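Side-chain contacts in probable benzoylformate decarboxylase (Rhodococcus jostii, PDB 7ORX), which probably belongs to the thiamine diphosphate-dependent enzymes, and binds thiamine diphosphate and a sodium ion in a four-chain assembly: residues P238-C243 with A385-M390; A278-Y283 with A311-A316. All coordinates share one frame; numbering follows the deposited sequence.

Contact 1 (P238-C243 with A385-M390); sequences PSPSRC and AFWSQM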
ATOM      1  N   PRO C 238      -9.267  26.461 -15.009  1.00 64.11           N
ATOM      2  CA  PRO C 238     -10.214  26.350 -13.914  1.00 65.50           C
ATOM      3  C   PRO C 238      -9.635  25.882 -12.587  1.00 66.15           C
ATOM      4  O   PRO C 238      -8.728  25.199 -12.595  1.00 66.86           O
ATOM      5  CB  PRO C 238     -11.234  25.321 -14.395  1.00 66.22           C
ATOM      6  CG  PRO C 238     -10.473  24.535 -15.416  1.00 66.45           C
ATOM      7  CD  PRO C 238      -9.594  25.556 -16.110  1.00 65.57           C
ATOM      8  N   SER C 239     -10.294  26.246 -11.479  1.00 69.73           N
ATOM      9  CA  SER C 239      -9.889  25.921 -10.092  1.00 69.04           C
ATOM     10  C   SER C 239      -8.420  26.344  -9.960  1.00 68.09           C
ATOM     11  O   SER C 239      -7.557  25.539  -9.589  1.00 65.16           O
ATOM     12  CB  SER C 239     -10.092  24.438  -9.808  1.00 70.29           C
ATOM     13  OG  SER C 239     -11.386  23.956 -10.197  1.00 70.81           O
ATOM     14  N   PRO C 240      -8.113  27.647 -10.201  1.00 67.18           N
ATOM     15  CA  PRO C 240      -6.754  28.143 -10.066  1.00 66.05           C
ATOM     16  C   PRO C 240      -6.302  28.241  -8.612  1.00 67.09           C
ATOM     17  O   PRO C 240      -7.069  28.579  -7.727  1.00 78.32           O
ATOM     18  CB  PRO C 240      -6.851  29.550 -10.658  1.00 65.89           C
ATOM     19  CG  PRO C 240      -8.252  29.986 -10.346  1.00 65.50           C
ATOM     20  CD  PRO C 240      -9.081  28.731 -10.486  1.00 66.17           C
ATOM     21  N   SER C 241      -5.045  27.986  -8.392  1.00 68.28           N
ATOM     22  CA  SER C 241      -4.341  28.068  -7.098  1.00 67.78           C
ATOM     23  C   SER C 241      -3.331  29.210  -7.193  1.00 68.14           C
ATOM     24  O   SER C 241      -2.850  29.576  -6.150  1.00 68.61           O
ATOM     25  CB  SER C 241      -3.663  26.728  -6.841  1.00 67.88           C
ATOM     26  OG  SER C 241      -3.024  26.268  -8.049  1.00 67.69           O
ATOM     27  N   ARG C 242      -2.966  29.673  -8.406  1.00 67.94           N
ATOM     28  CA  ARG C 242      -2.030  30.810  -8.581  1.00 67.49           C
ATOM     29  C   ARG C 242      -2.546  31.707  -9.698  1.00 68.77           C
ATOM     30  O   ARG C 242      -3.424  31.292 -10.442  1.00 72.78           O
ATOM     31  CB  ARG C 242      -0.628  30.306  -8.882  1.00 66.61           C
ATOM     32  CG  ARG C 242      -0.113  29.324  -7.830  1.00 66.77           C
ATOM     33  CD  ARG C 242       1.298  28.832  -8.151  1.00 66.19           C
ATOM     34  NE  ARG C 242       2.274  29.902  -8.034  1.00 65.83           N
ATOM     35  CZ  ARG C 242       3.505  29.765  -7.600  1.00 65.54           C
ATOM     36  NH1 ARG C 242       3.940  28.577  -7.225  1.00 66.45           N
ATOM     37  NH2 ARG C 242       4.297  30.822  -7.512  1.00 65.22           N
ATOM     38  N   CYS C 243      -2.026  32.908  -9.807  1.00 67.40           N
ATOM     39  CA  CYS C 243      -2.386  33.819 -10.898  1.00 67.26           C
ATOM     40  C   CYS C 243      -1.190  33.952 -11.831  1.00 66.91           C
ATOM     41  O   CYS C 243      -0.156  34.491 -11.450  1.00 67.81           O
ATOM     42  CB  CYS C 243      -2.755  35.192 -10.373  1.00 68.40           C
ATOM     43  SG  CYS C 243      -3.098  36.336 -11.731  1.00 72.25           S
ATOM     44  N   ALA C 385     -16.372  37.472  -7.666  1.00 82.37           N
ATOM     45  CA  ALA C 385     -16.121  38.801  -7.060  1.00 80.97           C
ATOM     46  C   ALA C 385     -14.621  39.122  -7.080  1.00 80.08           C
ATOM     47  O   ALA C 385     -14.243  40.196  -7.530  1.00 86.77           O
ATOM     48  CB  ALA C 385     -16.660  38.814  -5.657  1.00 80.75           C
ATOM     49  N   PHE C 386     -13.779  38.230  -6.591  1.00 76.67           N
ATOM     50  CA  PHE C 386     -12.316  38.466  -6.530  1.00 76.13           C
ATOM     51  C   PHE C 386     -11.792  38.843  -7.932  1.00 75.22           C
ATOM     52  O   PHE C 386     -11.102  39.841  -8.102  1.00 74.85           O
ATOM     53  CB  PHE C 386     -11.639  37.222  -5.935  1.00 74.78           C
ATOM     54  CG  PHE C 386     -10.167  37.390  -5.747  1.00 71.07           C
ATOM     55  CD1 PHE C 386      -9.297  37.206  -6.783  1.00 70.39           C
ATOM     56  CD2 PHE C 386      -9.677  37.848  -4.551  1.00 71.42           C
ATOM     57  CE1 PHE C 386      -7.945  37.448  -6.629  1.00 69.77           C
ATOM     58  CE2 PHE C 386      -8.329  38.107  -4.387  1.00 70.70           C
ATOM     59  CZ  PHE C 386      -7.466  37.902  -5.437  1.00 70.27           C
ATOM     60  N   TRP C 387     -12.127  38.060  -8.948  1.00 74.64           N
ATOM     61  CA  TRP C 387     -11.457  38.161 -10.268  1.00 75.01           C
ATOM     62  C   TRP C 387     -11.964  39.388 -11.023  1.00 74.91           C
ATOM     63  O   TRP C 387     -11.222  39.964 -11.844  1.00 74.91           O
ATOM     64  CB  TRP C 387     -11.629  36.850 -11.034  1.00 74.52           C
ATOM     65  CG  TRP C 387     -10.817  35.761 -10.408  1.00 72.45           C
ATOM     66  CD1 TRP C 387     -11.257  34.666  -9.725  1.00 71.71           C
ATOM     67  CD2 TRP C 387      -9.386  35.708 -10.366  1.00 71.88           C
ATOM     68  NE1 TRP C 387     -10.195  33.917  -9.292  1.00 70.84           N
ATOM     69  CE2 TRP C 387      -9.041  34.537  -9.664  1.00 70.86           C
ATOM     70  CE3 TRP C 387      -8.374  36.502 -10.914  1.00 72.67           C
ATOM     71  CZ2 TRP C 387      -7.726  34.163  -9.474  1.00 71.16           C
ATOM     72  CZ3 TRP C 387      -7.070  36.120 -10.737  1.00 71.84           C
ATOM     73  CH2 TRP C 387      -6.756  34.967 -10.025  1.00 71.87           C
ATOM     74  N   SER C 388     -13.181  39.795 -10.729  1.00 74.41           N
ATOM     75  CA  SER C 388     -13.847  40.924 -11.429  1.00 75.55           C
ATOM     76  C   SER C 388     -13.376  42.240 -10.804  1.00 75.34           C
ATOM     77  O   SER C 388     -13.677  43.296 -11.343  1.00 75.34           O
ATOM     78  CB  SER C 388     -15.352  40.767 -11.386  1.00 76.04           C
ATOM     79  OG  SER C 388     -15.833  41.094 -10.098  1.00 76.30           O
ATOM     80  N   GLN C 389     -12.587  42.171  -9.732  1.00 75.55           N
ATOM     81  CA  GLN C 389     -12.373  43.331  -8.839  1.00 74.26           C
ATOM     82  C   GLN C 389     -10.895  43.480  -8.429  1.00 76.39           C
ATOM     83  O   GLN C 389     -10.597  44.517  -7.895  1.00 77.16           O
ATOM     84  CB  GLN C 389     -13.336  43.140  -7.670  1.00 73.31           C
ATOM     85  CG  GLN C 389     -13.898  44.439  -7.120  1.00 73.52           C
ATOM     86  CD  GLN C 389     -14.824  45.160  -8.073  1.00 72.86           C
ATOM     87  OE1 GLN C 389     -14.715  46.357  -8.264  1.00 73.14           O
ATOM     88  NE2 GLN C 389     -15.762  44.446  -8.660  1.00 72.16           N
ATOM     89  N   MET C 390      -9.968  42.554  -8.725  1.00 79.46           N
ATOM     90  CA  MET C 390      -8.574  42.691  -8.224  1.00 80.27           C
ATOM     91  C   MET C 390      -7.615  43.059  -9.345  1.00 79.18           C
ATOM     92  O   MET C 390      -7.882  42.630 -10.495  1.00 78.13           O
ATOM     93  CB  MET C 390      -8.127  41.396  -7.556  1.00 85.59           C
ATOM     94  CG  MET C 390      -8.884  41.157  -6.264  1.00 89.09           C
ATOM     95  SD  MET C 390      -8.503  42.421  -5.063  1.00 94.91           S
ATOM     96  CE  MET C 390      -7.175  41.597  -4.205  1.00 92.08           C
TER
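P240 and C243, two residues of an irregular loop, both meet the benzo end of the W387 indole, and that one ring carries the whole of this small contact. P240 comes first along the loop. Its CB points toward the helix, and its CG lies 4.3 Å from CZ2 of W387, a loose apolar touch made obliquely to the indole. The loop then turns S241 and R242 the other way, and R242 uses its NE in a salt bridge with D215. C243 swings back toward the indole. Its CB sits 4.0 Å from W387 CH2, close to the ring plane. With SG anti to the backbone N (chi1 176°), the sulfur is carried along the same rim to 4.1 Å from CZ3 of W387. Measured from the centroid of the six-membered ring, SG stands 5.3 Å away and 84° off the normal, so this is a sulfur-aromatic contact at the edge, with the sulfur beside the ring and not above it. No hydrogen bond crosses between the segments. One face of the indole is covered from its own helix, where F386 CD1 lies 3.9 Å above the plane over the ring centre; M390 CG in turn covers a face of the F386 ring. Y398 meets both aromatic rings with inclined planes. The contact thus joins the loop between strands 234-236 and 252-255 of the central domain to helix 383-389 of the C-terminal domain, with helix 212-216 packed against S241 and R242, and helix 358-368 against A385 and Q389.

Contact 2 (A278-Y283 with A311-A316); sequences APVFRY and APIGEA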
ATOM      1  N   ALA C 278      -1.074  23.669 -16.807  1.00 63.40           N
ATOM      2  CA  ALA C 278      -2.286  23.257 -16.056  1.00 64.66           C
ATOM      3  C   ALA C 278      -2.666  21.857 -16.466  1.00 65.07           C
ATOM      4  O   ALA C 278      -2.372  21.447 -17.578  1.00 65.17           O
ATOM      5  CB  ALA C 278      -3.470  24.198 -16.298  1.00 65.30           C
ATOM      6  N   PRO C 279      -3.414  21.132 -15.616  1.00 66.54           N
ATOM      7  CA  PRO C 279      -4.071  19.906 -16.048  1.00 67.65           C
ATOM      8  C   PRO C 279      -5.100  20.324 -17.095  1.00 69.06           C
ATOM      9  O   PRO C 279      -5.366  21.515 -17.213  1.00 70.20           O
ATOM     10  CB  PRO C 279      -4.752  19.320 -14.809  1.00 67.82           C
ATOM     11  CG  PRO C 279      -4.143  20.117 -13.650  1.00 68.20           C
ATOM     12  CD  PRO C 279      -3.723  21.463 -14.216  1.00 67.23           C
ATOM     13  N   VAL C 280      -5.619  19.341 -17.817  1.00 71.34           N
ATOM     14  CA  VAL C 280      -6.761  19.443 -18.772  1.00 71.39           C
ATOM     15  C   VAL C 280      -7.818  18.446 -18.298  1.00 73.46           C
ATOM     16  O   VAL C 280      -7.661  17.251 -18.485  1.00 74.59           O
ATOM     17  CB  VAL C 280      -6.290  19.155 -20.212  1.00 70.08           C
ATOM     18  CG1 VAL C 280      -7.404  19.178 -21.204  1.00 69.73           C
ATOM     19  CG2 VAL C 280      -5.233  20.136 -20.644  1.00 69.80           C
ATOM     20  N   PHE C 281      -8.833  18.897 -17.567  1.00 73.54           N
ATOM     21  CA  PHE C 281      -8.842  20.148 -16.817  1.00 74.89           C
ATOM     22  C   PHE C 281      -9.222  19.820 -15.357  1.00 74.59           C
ATOM     23  O   PHE C 281      -9.767  18.727 -15.042  1.00 73.24           O
ATOM     24  CB  PHE C 281      -9.820  21.174 -17.423  1.00 75.26           C
ATOM     25  CG  PHE C 281      -9.448  21.872 -18.716  1.00 74.05           C
ATOM     26  CD1 PHE C 281      -8.514  22.892 -18.740  1.00 73.65           C
ATOM     27  CD2 PHE C 281     -10.103  21.581 -19.902  1.00 74.17           C
ATOM     28  CE1 PHE C 281      -8.176  23.533 -19.921  1.00 74.07           C
ATOM     29  CE2 PHE C 281      -9.824  22.280 -21.070  1.00 74.65           C
ATOM     30  CZ  PHE C 281      -8.861  23.257 -21.077  1.00 74.27           C
ATOM     31  N   ARG C 282      -9.017  20.786 -14.478  1.00 76.03           N
ATOM     32  CA  ARG C 282      -9.362  20.707 -13.035  1.00 77.68           C
ATOM     33  C   ARG C 282     -10.838  21.149 -12.835  1.00 80.50           C
ATOM     34  O   ARG C 282     -11.144  22.151 -12.148  1.00 81.54           O
ATOM     35  CB  ARG C 282      -8.314  21.550 -12.321  1.00 78.44           C
ATOM     36  CG  ARG C 282      -8.039  21.089 -10.908  1.00 81.31           C
ATOM     37  CD  ARG C 282      -6.996  20.019 -10.762  1.00 83.18           C
ATOM     38  NE  ARG C 282      -6.906  19.900  -9.306  1.00 84.58           N
ATOM     39  CZ  ARG C 282      -7.270  18.838  -8.582  1.00 84.71           C
ATOM     40  NH1 ARG C 282      -7.732  17.736  -9.160  1.00 85.40           N
ATOM     41  NH2 ARG C 282      -7.098  18.873  -7.272  1.00 83.59           N
ATOM     42  N   TYR C 283     -11.749  20.394 -13.434  1.00 81.78           N
ATOM     43  CA  TYR C 283     -13.226  20.504 -13.301  1.00 80.82           C
ATOM     44  C   TYR C 283     -13.582  20.229 -11.846  1.00 81.66           C
ATOM     45  O   TYR C 283     -12.748  19.683 -11.138  1.00 82.14           O
ATOM     46  CB  TYR C 283     -13.921  19.478 -14.199  1.00 81.95           C
ATOM     47  CG  TYR C 283     -13.585  19.535 -15.675  1.00 81.04           C
ATOM     48  CD1 TYR C 283     -13.780  20.699 -16.395  1.00 80.81           C
ATOM     49  CD2 TYR C 283     -13.154  18.422 -16.382  1.00 80.56           C
ATOM     50  CE1 TYR C 283     -13.503  20.784 -17.749  1.00 80.05           C
ATOM     51  CE2 TYR C 283     -12.902  18.485 -17.746  1.00 81.44           C
ATOM     52  CZ  TYR C 283     -13.077  19.679 -18.436  1.00 80.27           C
ATOM     53  OH  TYR C 283     -12.914  19.848 -19.779  1.00 80.98           O
ATOM     54  N   ALA C 311      -5.144  13.345 -19.043  1.00 69.51           N
ATOM     55  CA  ALA C 311      -6.058  14.229 -19.798  1.00 69.01           C
ATOM     56  C   ALA C 311      -6.921  13.376 -20.705  1.00 70.58           C
ATOM     57  O   ALA C 311      -6.427  12.427 -21.324  1.00 74.31           O
ATOM     58  CB  ALA C 311      -5.340  15.257 -20.626  1.00 68.52           C
ATOM     59  N   PRO C 312      -8.234  13.676 -20.792  1.00 70.76           N
ATOM     60  CA  PRO C 312      -9.143  12.968 -21.685  1.00 70.88           C
ATOM     61  C   PRO C 312      -9.168  13.498 -23.119  1.00 70.87           C
ATOM     62  O   PRO C 312      -9.741  12.821 -23.943  1.00 71.91           O
ATOM     63  CB  PRO C 312     -10.499  13.206 -20.990  1.00 71.45           C
ATOM     64  CG  PRO C 312     -10.372  14.604 -20.415  1.00 70.31           C
ATOM     65  CD  PRO C 312      -8.949  14.637 -19.924  1.00 70.39           C
ATOM     66  N   ILE C 313      -8.608  14.672 -23.397  1.00 70.76           N
ATOM     67  CA  ILE C 313      -8.369  15.091 -24.820  1.00 72.79           C
ATOM     68  C   ILE C 313      -7.039  15.828 -24.896  1.00 72.01           C
ATOM     69  O   ILE C 313      -6.481  16.168 -23.813  1.00 70.13           O
ATOM     70  CB  ILE C 313      -9.507  15.970 -25.401  1.00 73.99           C
ATOM     71  CG1 ILE C 313     -10.023  16.957 -24.375  1.00 74.49           C
ATOM     72  CG2 ILE C 313     -10.669  15.164 -25.946  1.00 75.38           C
ATOM     73  CD1 ILE C 313      -8.996  17.933 -23.922  1.00 75.00           C
ATOM     74  N   GLY C 314      -6.579  16.052 -26.129  1.00 73.61           N
ATOM     75  CA  GLY C 314      -5.501  17.014 -26.466  1.00 74.92           C
ATOM     76  C   GLY C 314      -4.213  16.357 -26.918  1.00 76.76           C
ATOM     77  O   GLY C 314      -3.991  15.170 -26.609  1.00 78.35           O
ATOM     78  N   GLU C 315      -3.386  17.121 -27.630  1.00 79.51           N
ATOM     79  CA  GLU C 315      -1.978  16.809 -27.983  1.00 80.28           C
ATOM     80  C   GLU C 315      -1.069  17.442 -26.918  1.00 77.48           C
ATOM     81  O   GLU C 315      -0.889  18.656 -26.966  1.00 76.47           O
ATOM     82  CB  GLU C 315      -1.712  17.344 -29.389  1.00 85.73           C
ATOM     83  CG  GLU C 315      -0.233  17.383 -29.772  1.00 92.52           C
ATOM     84  CD  GLU C 315       0.085  17.524 -31.247  1.00 96.78           C
ATOM     85  OE1 GLU C 315      -0.262  18.572 -31.843  1.00 99.62           O
ATOM     86  OE2 GLU C 315       0.696  16.585 -31.787  1.00103.84           O
ATOM     87  N   ALA C 316      -0.484  16.653 -26.009  1.00 75.73           N
ATOM     88  CA  ALA C 316       0.374  17.158 -24.909  1.00 74.06           C
ATOM     89  C   ALA C 316       1.865  17.113 -25.295  1.00 74.30           C
ATOM     90  O   ALA C 316       2.264  16.224 -26.040  1.00 73.08           O
ATOM     91  CB  ALA C 316       0.130  16.366 -23.647  1.00 73.47           C
TER
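V280 lays its isopropyl group over A311 and the end of I313, joining two loops of the Rossmann-like central domain with its parallel six-stranded sheet. The first loop leaves strand 272-276; the second follows helix 305-310 and runs into strand 315-318, outermost of the sheet within this chain. The backbones come closest at V280 and A311, whose CA atoms are 5.4 Å apart. There the side chains meet directly, V280 CB lying 4.0 Å from A311 CB. CG1 of V280, anti to the backbone N (chi1 177°), reaches CD1 of I313, and the two side chains cross at about a right angle. I313 gets its tip there by placing CG1 between its own N and carbonyl carbon (chi1 40°), although its CB does not face the first loop. The touching residues are all buried and their side chains apolar; no hydrogen bond crosses between the segments.

The peptide bond joining V280 to F281 is cis. Just beyond it the F281 ring folds back beside V280, whose CG1 lies 3.8 Å above one face, offset toward the rim. F281 CB does the same to Y283, 3.7 Å above a face of the tyrosine ring, while R282 between them centres an inverse gamma turn. H300 of strand 297-302 also packs on V280, and Y291 lies against I313 and Y283. Further along, E315 and A316 pair in a parallel ladder with a strand of a neighbouring subunit, another copy of the protein, which extends the sheet beyond this chain. Back at the centre, the carbonyl of V280 faces carbon atoms of the second loop: its O lies 3.7 Å from A311 CA and 3.3 Å from P312 CD.

In the fold
Contacts 1 and 2 have centres about 20 Å apart and meet through their first segments, both loops that follow strands of the central-domain sheet. S239 OG lies 2.7 Å from R282 O, a probable hydrogen bond, and P238 CD packs 3.9 Å from F281 CD1. Through this join packing leads from helix 383-389 by way of 238-243 and 278-283 to 311-316, beside the last strand this chain gives to the central sheet, where a strand of a neighbouring subunit extends the sheet. Contact 1 lies nearer the centre of the folded chain (about 14 Å, against about 20 Å for contact 2, centre to centre), and the W387 side chain is about 13 Å from a bound thiamine diphosphate, too far to touch it.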